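Local coordinates for protein MgGH51 (Meripilus giganteus, PDB 6ZPV) that is a fungal GH51 alpha-L-arabinofuranosidase that hydrolyses terminal, non-reducing alpha-L-arabinofuranosyl residues from arabinosides, at residues I604-T609 against S620-T625. Sequence-based numbering, arbitrary orientation.
Sequences IGTGKT and SVITVT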
ATOM      1  N   ILE A 604       3.282 -34.096  10.121  1.00 13.63           N
ATOM      2  CA  ILE A 604       4.360 -34.781  10.853  1.00 13.77           C
ATOM      3  C   ILE A 604       3.794 -35.363  12.134  1.00 13.97           C
ATOM      4  O   ILE A 604       2.777 -34.879  12.698  1.00 14.39           O
ATOM      5  CB  ILE A 604       5.527 -33.817  11.154  1.00 13.34           C
ATOM      6  CG1 ILE A 604       5.061 -32.626  11.971  1.00 16.02           C
ATOM      7  CG2 ILE A 604       6.304 -33.442   9.881  1.00 13.90           C
ATOM      8  CD1 ILE A 604       6.175 -31.846  12.603  1.00 17.99           C
ATOM      9  N   GLY A 605       4.513 -36.342  12.673  1.00 12.77           N
ATOM     10  CA  GLY A 605       4.234 -36.815  14.017  1.00 13.53           C
ATOM     11  C   GLY A 605       4.618 -35.827  15.096  1.00 14.66           C
ATOM     12  O   GLY A 605       5.676 -35.180  14.989  1.00 15.51           O
ATOM     13  N   THR A 606       3.848 -35.687  16.181  0.50 13.98           N
ATOM     14  CA  THR A 606       4.207 -34.742  17.271  0.50 14.45           C
ATOM     15  C   THR A 606       4.149 -35.461  18.639  0.50 17.83           C
ATOM     16  O   THR A 606       5.075 -36.089  18.996  0.50 22.40           O
ATOM     17  CB  THR A 606       3.430 -33.429  17.052  0.50 13.79           C
ATOM     18  OG1 THR A 606       2.037 -33.649  16.796  0.50 15.57           O
ATOM     19  CG2 THR A 606       3.966 -32.640  15.864  0.50 14.62           C
ATOM     20  N   GLY A 607       3.438 -34.911  19.553  1.00 21.33           N
ATOM     21  CA  GLY A 607       2.993 -35.422  20.833  1.00 19.15           C
ATOM     22  C   GLY A 607       3.608 -34.565  21.885  1.00 17.26           C
ATOM     23  O   GLY A 607       4.008 -33.395  21.611  1.00 20.96           O
ATOM     24  N   LYS A 608       3.647 -35.071  23.098  1.00 16.67           N
ATOM     25  CA  LYS A 608       4.174 -34.265  24.207  1.00 16.71           C
ATOM     26  C   LYS A 608       5.655 -34.012  24.071  1.00 16.63           C
ATOM     27  O   LYS A 608       6.132 -33.067  24.748  1.00 17.85           O
ATOM     28  CB  LYS A 608       3.791 -34.862  25.559  1.00 18.27           C
ATOM     29  CG  LYS A 608       2.339 -34.625  25.937  1.00 20.77           C
ATOM     30  CD  LYS A 608       1.867 -35.284  27.201  1.00 20.77           C
ATOM     31  CE  LYS A 608       0.482 -34.864  27.585  1.00 24.17           C
ATOM     32  NZ  LYS A 608       0.084 -35.502  28.879  1.00 26.82           N
ATOM     33  N   THR A 609       6.372 -34.839  23.324  1.00 15.66           N
ATOM     34  CA  THR A 609       7.796 -34.597  23.040  1.00 14.72           C
ATOM     35  C   THR A 609       7.975 -34.837  21.548  1.00 15.15           C
ATOM     36  O   THR A 609       7.596 -35.935  21.055  1.00 15.26           O
ATOM     37  CB  THR A 609       8.718 -35.556  23.857  1.00 15.04           C
ATOM     38  OG1 THR A 609       8.462 -35.367  25.251  1.00 17.57           O
ATOM     39  CG2 THR A 609      10.174 -35.281  23.555  1.00 16.49           C
ATOM     40  N   SER A 620       9.844 -21.644   9.945  1.00 11.41           N
ATOM     41  CA  SER A 620       8.988 -22.832  10.069  1.00 11.83           C
ATOM     42  C   SER A 620       7.841 -22.533  11.011  1.00 11.83           C
ATOM     43  O   SER A 620       8.029 -21.831  12.024  1.00 12.85           O
ATOM     44  CB  SER A 620       9.754 -24.046  10.541  1.00 11.97           C
ATOM     45  OG  SER A 620      10.915 -24.277   9.740  1.00 12.97           O
ATOM     46  N   VAL A 621       6.708 -23.160  10.761  1.00 11.47           N
ATOM     47  CA  VAL A 621       5.559 -23.121  11.694  1.00 11.80           C
ATOM     48  C   VAL A 621       5.095 -24.560  11.887  1.00 11.49           C
ATOM     49  O   VAL A 621       4.747 -25.231  10.896  1.00 12.18           O
ATOM     50  CB  VAL A 621       4.396 -22.286  11.159  1.00 12.52           C
ATOM     51  CG1 VAL A 621       3.263 -22.264  12.181  1.00 13.57           C
ATOM     52  CG2 VAL A 621       4.865 -20.882  10.791  1.00 13.34           C
ATOM     53  N   ILE A 622       5.067 -24.988  13.131  1.00 11.39           N
ATOM     54  CA  ILE A 622       4.511 -26.295  13.510  1.00 11.59           C
ATOM     55  C   ILE A 622       3.216 -26.001  14.244  1.00 12.48           C
ATOM     56  O   ILE A 622       3.232 -25.236  15.243  1.00 12.36           O
ATOM     57  CB  ILE A 622       5.480 -27.138  14.368  1.00 12.54           C
ATOM     58  CG1 ILE A 622       6.698 -27.483  13.530  1.00 14.00           C
ATOM     59  CG2 ILE A 622       4.749 -28.398  14.870  1.00 13.83           C
ATOM     60  CD1 ILE A 622       7.829 -28.173  14.311  1.00 15.54           C
ATOM     61  N   THR A 623       2.090 -26.585  13.803  1.00 11.92           N
ATOM     62  CA  THR A 623       0.785 -26.391  14.451  1.00 12.82           C
ATOM     63  C   THR A 623       0.329 -27.718  15.033  1.00 12.81           C
ATOM     64  O   THR A 623       0.155 -28.702  14.271  1.00 13.88           O
ATOM     65  CB  THR A 623      -0.244 -25.836  13.479  1.00 13.27           C
ATOM     66  OG1 THR A 623       0.263 -24.627  12.884  1.00 14.04           O
ATOM     67  CG2 THR A 623      -1.550 -25.551  14.169  1.00 14.89           C
ATOM     68  N   VAL A 624       0.070 -27.732  16.319  1.00 12.81           N
ATOM     69  CA  VAL A 624      -0.493 -28.901  17.031  1.00 13.07           C
ATOM     70  C   VAL A 624      -1.735 -28.424  17.782  1.00 13.89           C
ATOM     71  O   VAL A 624      -1.978 -27.213  17.882  1.00 18.10           O
ATOM     72  CB  VAL A 624       0.560 -29.505  17.993  1.00 13.73           C
ATOM     73  CG1 VAL A 624       1.685 -30.108  17.192  1.00 14.88           C
ATOM     74  CG2 VAL A 624       1.068 -28.558  19.054  1.00 14.48           C
ATOM     75  N   THR A 625      -2.501 -29.339  18.326  1.00 13.96           N
ATOM     76  CA  THR A 625      -3.605 -29.006  19.248  1.00 14.00           C
ATOM     77  C   THR A 625      -3.141 -29.340  20.660  1.00 14.13           C
ATOM     78  O   THR A 625      -2.688 -30.457  20.896  1.00 16.91           O
ATOM     79  CB  THR A 625      -4.903 -29.661  18.844  1.00 16.40           C
ATOM     80  OG1 THR A 625      -5.218 -29.263  17.509  1.00 19.50           O
ATOM     81  CG2 THR A 625      -6.020 -29.274  19.750  1.00 19.24           C
TER
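T606 meets V624 through a single methyl, CG1 of the valine, which fits against the whole threonine head. In the threonine conformer described here, one of two modelled, V624 CG1 lies 3.6 Å from T606 OG1, 3.7 Å from T606 CG2 and 3.8 Å from T606 CB, with the two side chains set at a slant to each other. The chi1 of -67° at V624 sets CG1 beside its own backbone N and opposite the carbonyl carbon, and this is the branch that reaches T606. The oxygen of T606 gains no polar partner from the valine; in this conformer OG1 hydrogen-bonds to S573 O. The same serine receives the backbone N of T625 on its own OG, so both segments are tied to the same residue of the loop before strand 575-582.

Toward I622 the packing slackens. I622 CG2 is 4.4 Å from T606 CG2, and the same methyl lies 4.4 Å from I604 CD1, a loose apolar contact made by the terminal methyl of I604. I622 itself is buried, its other neighbours including L578 and the aromatic residues F610 and Y612, whereas I604, on the edge strand, remains partly exposed. The wide spacing has a simple cause: strand 575-582 runs between strands 600-605 and 618-625, pairing antiparallel with each, so that the two strands flanking it run in the same direction. The backbones are closer at T606 and V624, whose CA atoms are 7.5 Å apart, where 606-608 leaves the edge strand and turns over toward strand 609-614. Such packing across one face of a sheet, between strands separated by a third and close to the chain that passes on to 609-614, is in keeping with the antiparallel beta-sandwich of jelly-roll type that forms the C-terminal domain in GH51 arabinofuranosidases.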